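Local coordinates for protein clan CA, family C40, NlpC/P60 superfamily cysteine peptidase (Trichomonas vaginalis, PDB 6BIO) that probably works as a cysteine peptidase of the NlpC/P60 family, a group of peptidoglycan hydrolases, directed against bacteria, at residues 16-21 with 65-70; 53-58 with 192-197; 57-62 with 80-85; 116-121 with 125-130. All coordinates share one frame; numbering follows the deposited sequence.

Contact 1 (16-21 with 65-70)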
# COMPACT_ATOMS: atom_id res chain seq x y z
N GLN A 16 14.29 3.99 -10.06
CA GLN A 16 13.95 4.66 -11.30
C GLN A 16 12.97 5.80 -11.05
O GLN A 16 12.15 5.78 -10.12
CB GLN A 16 13.36 3.64 -12.27
CG GLN A 16 14.30 2.50 -12.61
CD GLN A 16 15.60 2.98 -13.25
OE1 GLN A 16 15.59 3.70 -14.27
NE2 GLN A 16 16.72 2.58 -12.66
N THR A 17 13.06 6.82 -11.90
CA THR A 17 12.16 7.96 -11.81
C THR A 17 10.72 7.53 -11.99
O THR A 17 10.36 6.86 -12.98
CB THR A 17 12.55 8.97 -12.87
OG1 THR A 17 13.96 9.19 -12.78
CG2 THR A 17 11.79 10.27 -12.69
N GLN A 18 9.89 7.87 -10.99
CA GLN A 18 8.49 7.46 -10.97
C GLN A 18 7.63 8.65 -10.56
O GLN A 18 8.10 9.60 -9.96
CB GLN A 18 8.28 6.31 -10.00
CG GLN A 18 8.94 5.05 -10.46
CD GLN A 18 9.11 4.02 -9.35
OE1 GLN A 18 8.14 3.42 -8.87
NE2 GLN A 18 10.36 3.76 -8.96
N THR A 19 6.35 8.56 -10.87
CA THR A 19 5.33 9.52 -10.45
C THR A 19 4.28 8.78 -9.64
O THR A 19 4.38 7.58 -9.40
CB THR A 19 4.76 10.28 -11.64
OG1 THR A 19 4.25 9.32 -12.57
CG2 THR A 19 5.79 11.19 -12.30
N ILE A 20 3.28 9.50 -9.19
CA ILE A 20 2.22 8.97 -8.32
C ILE A 20 0.96 8.86 -9.14
O ILE A 20 0.58 9.82 -9.80
CB ILE A 20 1.95 9.88 -7.11
CG1 ILE A 20 3.25 10.07 -6.33
CG2 ILE A 20 0.84 9.29 -6.23
CD1 ILE A 20 3.16 11.10 -5.23
N GLY A 21 0.29 7.72 -9.03
CA GLY A 21 -1.01 7.55 -9.62
C GLY A 21 -2.10 7.22 -8.62
O GLY A 21 -1.87 6.60 -7.58
N HIS A 65 2.47 1.45 -16.63
CA HIS A 65 3.22 0.49 -15.84
C HIS A 65 3.21 1.02 -14.41
O HIS A 65 3.75 2.10 -14.15
CB HIS A 65 4.64 0.40 -16.36
CG HIS A 65 5.39 -0.75 -15.82
ND1 HIS A 65 6.74 -0.93 -16.07
CD2 HIS A 65 5.01 -1.81 -15.06
CE1 HIS A 65 7.14 -2.05 -15.49
NE2 HIS A 65 6.11 -2.60 -14.87
N VAL A 66 2.56 0.30 -13.50
CA VAL A 66 2.34 0.77 -12.14
C VAL A 66 2.97 -0.19 -11.15
O VAL A 66 3.19 -1.37 -11.43
CB VAL A 66 0.83 1.04 -11.83
CG1 VAL A 66 0.25 2.03 -12.85
CG2 VAL A 66 0.03 -0.26 -11.84
N ARG A 67 3.19 0.32 -9.95
CA ARG A 67 3.89 -0.42 -8.92
C ARG A 67 3.27 -0.14 -7.57
O ARG A 67 2.98 1.02 -7.24
CB ARG A 67 5.36 -0.04 -8.89
CG ARG A 67 6.19 -0.77 -7.81
CD ARG A 67 7.63 -0.30 -7.88
NE ARG A 67 7.84 1.04 -7.40
CZ ARG A 67 8.02 1.36 -6.11
NH1 ARG A 67 7.84 0.46 -5.16
NH2 ARG A 67 8.37 2.59 -5.78
N ILE A 68 3.06 -1.22 -6.81
CA ILE A 68 2.65 -1.14 -5.41
C ILE A 68 3.66 -1.98 -4.64
O ILE A 68 3.71 -3.20 -4.81
CB ILE A 68 1.22 -1.65 -5.20
CG1 ILE A 68 0.23 -0.81 -6.01
CG2 ILE A 68 0.83 -1.65 -3.70
CD1 ILE A 68 -1.05 -1.61 -6.29
N GLY A 69 4.52 -1.36 -3.86
CA GLY A 69 5.54 -2.13 -3.17
C GLY A 69 6.42 -2.89 -4.14
O GLY A 69 7.01 -2.32 -5.06
N THR A 70 6.50 -4.19 -3.93
CA THR A 70 7.32 -5.05 -4.76
C THR A 70 6.59 -5.53 -6.00
O THR A 70 7.18 -6.25 -6.80
CB THR A 70 7.80 -6.29 -3.98
OG1 THR A 70 6.67 -7.01 -3.51
CG2 THR A 70 8.62 -5.91 -2.76

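Contact 2 (53-58 with 192-197)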
# COMPACT_ATOMS: atom_id res chain seq x y z
N TYR A 53 -3.71 3.73 -4.60
CA TYR A 53 -2.53 4.53 -4.92
C TYR A 53 -1.43 3.63 -5.48
O TYR A 53 -1.20 2.52 -5.00
CB TYR A 53 -2.05 5.28 -3.67
CG TYR A 53 -3.06 6.18 -2.99
CD1 TYR A 53 -4.16 6.66 -3.63
CD2 TYR A 53 -2.87 6.51 -1.67
CE1 TYR A 53 -5.06 7.49 -2.97
CE2 TYR A 53 -3.73 7.36 -1.00
CZ TYR A 53 -4.83 7.83 -1.66
OH TYR A 53 -5.71 8.66 -0.98
N VAL A 54 -0.72 4.16 -6.48
CA VAL A 54 0.38 3.44 -7.12
C VAL A 54 1.52 4.42 -7.38
O VAL A 54 1.34 5.63 -7.40
CB VAL A 54 -0.05 2.77 -8.45
CG1 VAL A 54 -1.18 1.83 -8.20
CG2 VAL A 54 -0.40 3.81 -9.49
N HIS A 55 2.69 3.84 -7.69
CA HIS A 55 3.71 4.55 -8.40
C HIS A 55 3.57 4.24 -9.89
O HIS A 55 3.20 3.12 -10.27
CB HIS A 55 5.12 4.12 -8.00
CG HIS A 55 5.38 4.10 -6.52
ND1 HIS A 55 6.02 5.11 -5.83
CD2 HIS A 55 5.09 3.15 -5.61
CE1 HIS A 55 6.08 4.78 -4.55
NE2 HIS A 55 5.55 3.59 -4.40
N ILE A 56 3.89 5.21 -10.72
CA ILE A 56 3.85 5.06 -12.18
C ILE A 56 5.28 5.02 -12.68
O ILE A 56 6.00 6.00 -12.52
CB ILE A 56 3.03 6.16 -12.87
CG1 ILE A 56 1.61 6.21 -12.30
CG2 ILE A 56 3.08 5.99 -14.36
CD1 ILE A 56 0.88 7.46 -12.72
N LEU A 57 5.67 3.90 -13.29
CA LEU A 57 6.99 3.69 -13.86
C LEU A 57 7.10 4.22 -15.28
O LEU A 57 8.20 4.53 -15.72
CB LEU A 57 7.33 2.20 -13.84
CG LEU A 57 7.64 1.59 -12.48
CD1 LEU A 57 7.36 0.07 -12.48
CD2 LEU A 57 9.08 1.85 -12.16
N GLY A 58 5.99 4.33 -15.98
CA GLY A 58 6.00 4.81 -17.35
C GLY A 58 4.74 4.37 -18.06
O GLY A 58 3.85 3.79 -17.46
N ARG A 192 -2.47 1.39 1.21
CA ARG A 192 -2.15 2.66 1.84
C ARG A 192 -0.79 2.68 2.51
O ARG A 192 -0.30 3.77 2.88
CB ARG A 192 -3.25 2.99 2.81
CG ARG A 192 -4.59 3.39 2.16
CD ARG A 192 -4.46 4.58 1.28
NE ARG A 192 -5.72 5.12 0.80
CZ ARG A 192 -6.22 4.94 -0.41
NH1 ARG A 192 -5.65 4.15 -1.27
NH2 ARG A 192 -7.33 5.58 -0.75
N LEU A 193 -0.13 1.53 2.65
CA LEU A 193 1.24 1.40 3.12
C LEU A 193 2.19 1.03 2.00
O LEU A 193 3.36 0.68 2.24
CB LEU A 193 1.29 0.34 4.23
CG LEU A 193 0.42 0.71 5.44
CD1 LEU A 193 0.35 -0.44 6.42
CD2 LEU A 193 0.91 1.97 6.18
N ASP A 194 1.73 1.10 0.75
CA ASP A 194 2.56 0.79 -0.41
C ASP A 194 3.10 -0.63 -0.33
O ASP A 194 4.23 -0.90 -0.72
CB ASP A 194 3.68 1.82 -0.59
CG ASP A 194 4.35 1.79 -1.97
OD1 ASP A 194 3.74 1.34 -2.95
OD2 ASP A 194 5.50 2.29 -2.00
N ILE A 195 2.23 -1.56 0.10
CA ILE A 195 2.57 -2.97 0.20
C ILE A 195 1.49 -3.72 -0.58
O ILE A 195 0.30 -3.52 -0.33
CB ILE A 195 2.61 -3.42 1.68
CG1 ILE A 195 3.78 -2.75 2.37
CG2 ILE A 195 2.68 -4.95 1.75
CD1 ILE A 195 3.67 -2.88 3.89
N PHE A 196 1.90 -4.58 -1.50
CA PHE A 196 0.94 -5.35 -2.28
C PHE A 196 0.56 -6.65 -1.61
O PHE A 196 1.43 -7.44 -1.21
CB PHE A 196 1.52 -5.69 -3.64
CG PHE A 196 0.54 -6.38 -4.54
CD1 PHE A 196 -0.43 -5.66 -5.21
CD2 PHE A 196 0.57 -7.76 -4.71
CE1 PHE A 196 -1.34 -6.28 -6.03
CE2 PHE A 196 -0.37 -8.38 -5.53
CZ PHE A 196 -1.33 -7.63 -6.19
N MET A 197 -0.72 -6.92 -1.57
CA MET A 197 -1.19 -8.29 -1.42
C MET A 197 -2.24 -8.50 -2.49
O MET A 197 -2.82 -7.54 -2.99
CB MET A 197 -1.73 -8.66 -0.07
CG MET A 197 -2.93 -7.89 0.34
SD MET A 197 -3.75 -8.46 1.90
CE MET A 197 -2.47 -8.17 3.06
O HOH W 1 1.39 2.76 -3.66

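Contact 3 (57-62 with 80-85)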
# COMPACT_ATOMS: atom_id res chain seq x y z
N LEU A 57 5.67 3.90 -13.29
CA LEU A 57 6.99 3.69 -13.86
C LEU A 57 7.10 4.22 -15.28
O LEU A 57 8.20 4.53 -15.72
CB LEU A 57 7.33 2.20 -13.84
CG LEU A 57 7.64 1.59 -12.48
CD1 LEU A 57 7.36 0.07 -12.48
CD2 LEU A 57 9.08 1.85 -12.16
N GLY A 58 5.99 4.33 -15.98
CA GLY A 58 6.00 4.81 -17.35
C GLY A 58 4.74 4.37 -18.06
O GLY A 58 3.85 3.79 -17.46
N TYR A 59 4.70 4.66 -19.35
CA TYR A 59 3.57 4.32 -20.20
C TYR A 59 4.09 3.67 -21.48
O TYR A 59 5.14 4.06 -22.00
CB TYR A 59 2.78 5.57 -20.60
CG TYR A 59 2.19 6.33 -19.44
CD1 TYR A 59 2.91 7.29 -18.77
CD2 TYR A 59 0.90 6.06 -19.01
CE1 TYR A 59 2.35 8.01 -17.70
CE2 TYR A 59 0.36 6.73 -17.97
CZ TYR A 59 1.07 7.69 -17.30
OH TYR A 59 0.48 8.38 -16.26
N GLU A 60 3.32 2.73 -22.02
CA GLU A 60 3.67 2.09 -23.28
C GLU A 60 2.42 1.45 -23.87
O GLU A 60 1.66 0.79 -23.15
CB GLU A 60 4.73 1.00 -23.06
CG GLU A 60 5.35 0.40 -24.26
CD GLU A 60 6.56 -0.48 -23.86
OE1 GLU A 60 6.36 -1.59 -23.30
OE2 GLU A 60 7.72 -0.06 -24.08
N ASN A 61 2.22 1.62 -25.18
CA ASN A 61 1.18 0.90 -25.91
C ASN A 61 -0.20 1.04 -25.29
O ASN A 61 -1.01 0.11 -25.31
CB ASN A 61 1.53 -0.57 -26.03
CG ASN A 61 2.82 -0.78 -26.72
OD1 ASN A 61 3.14 -0.08 -27.68
ND2 ASN A 61 3.60 -1.75 -26.23
N GLY A 62 -0.48 2.22 -24.74
CA GLY A 62 -1.78 2.47 -24.15
C GLY A 62 -1.92 2.07 -22.70
O GLY A 62 -3.00 2.25 -22.13
N LEU A 80 -6.31 5.64 -14.53
CA LEU A 80 -5.69 6.31 -13.40
C LEU A 80 -5.38 7.75 -13.81
O LEU A 80 -5.36 8.10 -15.00
CB LEU A 80 -4.43 5.58 -12.93
CG LEU A 80 -3.15 5.76 -13.70
CD1 LEU A 80 -2.07 4.99 -13.00
CD2 LEU A 80 -3.23 5.22 -15.10
N GLU A 81 -5.07 8.54 -12.79
CA GLU A 81 -4.64 9.92 -12.94
C GLU A 81 -3.31 10.10 -12.22
O GLU A 81 -3.04 9.46 -11.21
CB GLU A 81 -5.69 10.90 -12.35
CG GLU A 81 -5.83 10.87 -10.85
CD GLU A 81 -7.02 11.62 -10.31
OE1 GLU A 81 -7.69 12.30 -11.12
OE2 GLU A 81 -7.27 11.56 -9.08
N GLU A 82 -2.47 11.00 -12.75
CA GLU A 82 -1.23 11.40 -12.07
C GLU A 82 -1.55 12.41 -10.97
O GLU A 82 -2.41 13.28 -11.14
CB GLU A 82 -0.25 12.04 -13.04
CG GLU A 82 0.12 11.12 -14.16
CD GLU A 82 1.63 10.94 -14.34
OE1 GLU A 82 2.42 11.63 -13.70
OE2 GLU A 82 2.03 10.12 -15.18
N ILE A 83 -0.83 12.29 -9.86
CA ILE A 83 -1.04 13.10 -8.67
C ILE A 83 0.27 13.78 -8.32
O ILE A 83 1.30 13.10 -8.23
CB ILE A 83 -1.40 12.16 -7.50
CG1 ILE A 83 -2.73 11.43 -7.74
CG2 ILE A 83 -1.34 12.89 -6.15
CD1 ILE A 83 -3.92 12.36 -7.75
N THR A 84 0.22 15.07 -8.03
CA THR A 84 1.31 15.75 -7.35
C THR A 84 0.79 16.38 -6.07
O THR A 84 -0.38 16.76 -5.99
CB THR A 84 2.05 16.78 -8.24
OG1 THR A 84 1.16 17.86 -8.57
CG2 THR A 84 2.53 16.11 -9.53
N ILE A 85 1.66 16.51 -5.07
CA ILE A 85 1.23 16.87 -3.72
C ILE A 85 2.00 18.08 -3.19
O ILE A 85 3.18 17.98 -2.86
CB ILE A 85 1.35 15.67 -2.76
CG1 ILE A 85 0.59 14.47 -3.30
CG2 ILE A 85 0.83 16.06 -1.38
CD1 ILE A 85 0.87 13.17 -2.55
O HOH W 2 -2.27 9.09 -16.14

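Contact 4 (116-121 with 125-130)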
# COMPACT_ATOMS: atom_id res chain seq x y z
N THR A 116 6.78 20.62 -4.29
CA THR A 116 5.74 19.71 -4.77
C THR A 116 6.28 18.29 -4.78
O THR A 116 7.30 18.02 -5.43
CB THR A 116 5.30 20.12 -6.17
OG1 THR A 116 4.82 21.47 -6.17
CG2 THR A 116 4.21 19.18 -6.69
N ILE A 117 5.59 17.38 -4.10
CA ILE A 117 5.94 15.96 -4.12
C ILE A 117 5.50 15.35 -5.44
O ILE A 117 4.32 15.40 -5.81
CB ILE A 117 5.33 15.23 -2.92
CG1 ILE A 117 5.97 15.69 -1.60
CG2 ILE A 117 5.38 13.69 -3.12
CD1 ILE A 117 5.25 15.28 -0.35
N LEU A 118 6.44 14.64 -6.08
CA LEU A 118 6.25 13.91 -7.32
C LEU A 118 6.27 12.41 -7.14
O LEU A 118 5.70 11.69 -7.98
CB LEU A 118 7.33 14.28 -8.34
CG LEU A 118 7.45 15.79 -8.64
CD1 LEU A 118 8.56 16.02 -9.66
CD2 LEU A 118 6.19 16.38 -9.14
N ASP A 119 6.95 11.91 -6.10
CA ASP A 119 7.00 10.47 -5.80
C ASP A 119 7.29 10.36 -4.31
O ASP A 119 7.81 11.30 -3.69
CB ASP A 119 8.06 9.74 -6.65
CG ASP A 119 7.96 8.26 -6.56
OD1 ASP A 119 6.89 7.69 -6.18
OD2 ASP A 119 8.94 7.58 -6.95
N PHE A 120 6.91 9.22 -3.75
CA PHE A 120 6.99 9.00 -2.32
C PHE A 120 7.60 7.64 -2.02
O PHE A 120 7.64 6.76 -2.86
CB PHE A 120 5.60 9.10 -1.65
CG PHE A 120 4.70 7.96 -2.06
CD1 PHE A 120 4.09 7.94 -3.31
CD2 PHE A 120 4.47 6.88 -1.23
CE1 PHE A 120 3.33 6.90 -3.72
CE2 PHE A 120 3.69 5.80 -1.65
CZ PHE A 120 3.12 5.82 -2.88
N ASN A 121 8.05 7.46 -0.79
CA ASN A 121 8.59 6.18 -0.32
C ASN A 121 9.78 5.76 -1.15
O ASN A 121 9.99 4.57 -1.39
CB ASN A 121 7.52 5.09 -0.25
CG ASN A 121 7.94 3.88 0.55
OD1 ASN A 121 8.75 3.96 1.46
ND2 ASN A 121 7.32 2.75 0.26
N PHE A 125 13.36 8.88 0.96
CA PHE A 125 13.29 10.19 0.31
C PHE A 125 11.93 10.37 -0.36
O PHE A 125 11.28 9.39 -0.72
CB PHE A 125 14.35 10.34 -0.80
CG PHE A 125 15.79 10.29 -0.31
CD1 PHE A 125 16.40 9.08 0.01
CD2 PHE A 125 16.57 11.45 -0.30
CE1 PHE A 125 17.73 9.06 0.40
CE2 PHE A 125 17.89 11.43 0.10
CZ PHE A 125 18.47 10.22 0.45
N TYR A 126 11.51 11.63 -0.57
CA TYR A 126 10.51 11.98 -1.57
C TYR A 126 11.25 12.46 -2.81
O TYR A 126 12.35 13.02 -2.71
CB TYR A 126 9.59 13.13 -1.11
CG TYR A 126 8.63 12.78 0.01
CD1 TYR A 126 7.41 12.17 -0.25
CD2 TYR A 126 8.95 13.04 1.34
CE1 TYR A 126 6.54 11.86 0.74
CE2 TYR A 126 8.06 12.74 2.35
CZ TYR A 126 6.86 12.15 2.05
OH TYR A 126 5.95 11.80 2.99
N ARG A 127 10.61 12.35 -3.96
CA ARG A 127 11.07 13.07 -5.13
C ARG A 127 10.22 14.31 -5.24
O ARG A 127 8.99 14.23 -5.14
CB ARG A 127 10.98 12.24 -6.40
CG ARG A 127 11.78 12.87 -7.55
CD ARG A 127 11.91 11.97 -8.79
NE ARG A 127 10.64 11.71 -9.43
CZ ARG A 127 10.13 12.46 -10.41
NH1 ARG A 127 8.94 12.14 -10.92
NH2 ARG A 127 10.78 13.52 -10.86
N ILE A 128 10.87 15.48 -5.42
CA ILE A 128 10.17 16.76 -5.38
C ILE A 128 10.62 17.66 -6.51
O ILE A 128 11.66 17.46 -7.14
CB ILE A 128 10.32 17.53 -4.04
CG1 ILE A 128 11.78 17.94 -3.79
CG2 ILE A 128 9.78 16.74 -2.88
CD1 ILE A 128 11.95 19.05 -2.79
N ASN A 129 9.80 18.68 -6.73
CA ASN A 129 10.13 19.86 -7.53
C ASN A 129 10.14 21.07 -6.59
O ASN A 129 9.11 21.37 -5.97
CB ASN A 129 9.07 20.05 -8.61
CG ASN A 129 9.33 21.26 -9.48
OD1 ASN A 129 9.68 22.35 -9.01
ND2 ASN A 129 9.11 21.10 -10.76
N TYR A 130 11.28 21.76 -6.49
CA TYR A 130 11.39 23.06 -5.83
C TYR A 130 11.88 24.06 -6.87
O TYR A 130 13.00 23.94 -7.34
CB TYR A 130 12.40 22.97 -4.68
CG TYR A 130 12.74 24.32 -4.06
CD1 TYR A 130 11.74 25.13 -3.56
CD2 TYR A 130 14.05 24.81 -4.03
CE1 TYR A 130 12.02 26.37 -3.02
CE2 TYR A 130 14.33 26.04 -3.44
CZ TYR A 130 13.32 26.81 -2.94
OH TYR A 130 13.66 28.04 -2.39
O HOH W 3 7.08 23.01 -6.96
O HOH W 4 10.84 8.99 -8.48
O HOH W 5 8.72 9.24 1.33

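Contact 1 (16-21 with 65-70)
Gln-18 and Arg-67 make this contact between them, and its preparation starts two residues earlier. At Gln-16 it is the backbone that matters: its carbonyl O accepts a bond of 2.9 Å from Gln-18 NE2. This bond uses up one end of the Gln-18 amide, fixes its rotation and leaves OE1 turned to the arginine. The Gln-18 chain runs extended beyond CG, long enough to bring that oxygen to the edge of the guanidinium. Arg-67 grips it side-on with two nitrogens. The better bond is NE to OE1, 2.8 Å long and fairly straight at 162°, lying in the carbonyl plane on a lone pair; the NH2 to OE1 bond, at 3.2 Å, is more bent and tilted out of that plane. Gln-18 OE1 lies almost in the guanidinium plane, at its edge, while the amide stands steeply to it, the two planes 72° apart. A bend at chi3 (72°) folds the end of the arginine, whose NH1 donates to Gly-69 O over 2.9 Å. A neutral glutamine thus serves as a double acceptor without adding charge, and an arginine can supply both donors together with a third for Gly-69 O in its own segment. Glycine is well placed at Gly-69, where phi is positive. Further along, Thr-19 and Gly-21 pair through their backbones with Ile-56 and Val-54, and His-65 pairs with Leu-57, so strand 53-60 lies between strands 19-23 and 63-68. The Gln-18 to Arg-67 bridge spans it beside His-55, with strand 114-122 bordering Gln-18 through Asp-119.

Contact 2 (53-58 with 192-197)
A histidine-carboxylate hydrogen bond and a stacked arginine, Asp-194 on His-55 and Arg-192 on Tyr-53, join strand 53-60 of the large antiparallel sheet to the NlpC/P60 region. Segment 192-197 follows helix 182-191, which closes in a Schellman motif: Asp-194, with positive phi, is its C-prime residue. With CG anti to the backbone N (chi1 -164°), the carboxylate turns to the imidazole. His-55 NE2 donates to Asp-194 OD2 over 2.7 Å, almost straight at 175°. The acceptor is in the ring plane, but the nitrogen meets the syn side of OD2 from out of the carboxylate plane. A water donates both to Asp-194 OD1, at 2.8 Å, and to Tyr-53 O, at 2.9 Å, tying the same carboxylate to the strand backbone. Asp-194 also accepts from Gly-69 N and Asn-121 ND2. At the other end, the guanidinium of Arg-192 lies flat over one face of the Tyr-53 ring, the planes 3° apart and the centres 3.6 Å apart, a cation-pi stack whose nearest atoms are the two CZ carbons at 3.4 Å. Arginine suits the place because its flat cation can cover a ring while its edge stays available: NH2 forms a salt bridge with Asp-51. Tyrosine offers the broad face it needs. Since His-55 ND1 is bonded to Asp-119 OD1, the imidazole sits between two carboxylates, which would favour a doubly protonated, positively charged ring; the buried negative charge of Asp-194 would then be balanced by a cation and by several further donors.

Contact 3 (57-62 with 80-85)
Tyr-59 reaches Glu-82 within an antiparallel beta sheet whose strands 53-60 and 80-88 are not direct neighbours: strand 19-23 comes between them, and the two side chains meet near its beginning. Their approach is from opposite directions. The tight part is a single short bond, 2.6 Å from the Tyr-59 OH, the donor, to Glu-82 OE2. The carboxylate oxygen lies at the edge of the ring, close to its plane, and carboxylate and ring are nearly coplanar, 20° apart. A bend at chi2 of Glu-82 (-127°) turns the acid to the phenol, presenting the anti lone pair of OE2; the other oxygen, OE1, accepts from Thr-19 OG1. A long phenol and a flexible acid suit a surface position where two strands are too far apart to pair through their backbones. The other side is much looser. Leu-80 sets its CB toward segment 57-62, yet its CD2 stays 4.8 Å from Tyr-59 CE2, its apolar end resting instead on Val-54, Ile-56, Ala-64 and Val-66. A water links the two sides here: it donates to the Tyr-59 OH at 2.8 Å and, weakly, to Leu-80 O at 3.4 Å.

Contact 4 (116-121 with 125-130)
Arg-127 O is gripped by two successive amides of the facing strand, Leu-118 N at 2.7 Å and Asp-119 N at 3.2 Å, both coming from the same face of its carbonyl plane. This is a classic beta bulge in an antiparallel hairpin: the extra residue shifts the register by one. The pair is completed by Arg-127 N to Asp-119 O at 3.0 Å. Before the bulge, Thr-116 and Asn-129 form a regular hydrogen-bonded pair, Thr-116 N to Asn-129 O at 3.0 Å and Asn-129 N to Thr-116 O at 2.9 Å. Beta-branched Ile-117 suits this strand; its CD1 lies over one face of the Tyr-126 ring, a CH-pi contact 4.0 Å from the centroid, while a water sits over the opposite face. On the other side of the sheet Leu-118 uses CB and CD1 to cover a face of the Arg-127 guanidinium, CD1 coming within 3.6 Å of NH2. The arginine keeps its edge for polar partners: NH1 donates to Gln-18 O, and NE weakly to a water that also bonds Asp-119 OD2, itself held by Tyr-15 OH. Strand 114-122 pairs beyond this with strand 80-88, through Ile-117 and Ile-85, and strand 125-130 with strand 133-138, so the hairpin, within the bacterial SH3 region, has sheet neighbours on either side.

Overall arrangement
All four contacts draw on one antiparallel sheet, in which strands 63-68, 53-60, 19-23, 80-88, 114-122 and 125-130 follow in that order. Contacts 1 and 2 are closest, their centres about 6 Å apart, with contact 3 about 9 Å from contact 1. Contact 4 is about 13 to 15 Å from the others. Contacts 2 and 3 start from the same strand, 53-60. Contacts 1 and 3 close before contact 4 opens, whereas contact 2 opens before contact 4 and closes after it, in the NlpC/P60 region. That closure brings the peptidase portion against strand 53-60, and His-55 and Asp-194 also bond Asp-119 and Asn-121 of the hairpin, consistent with one joint between three parts.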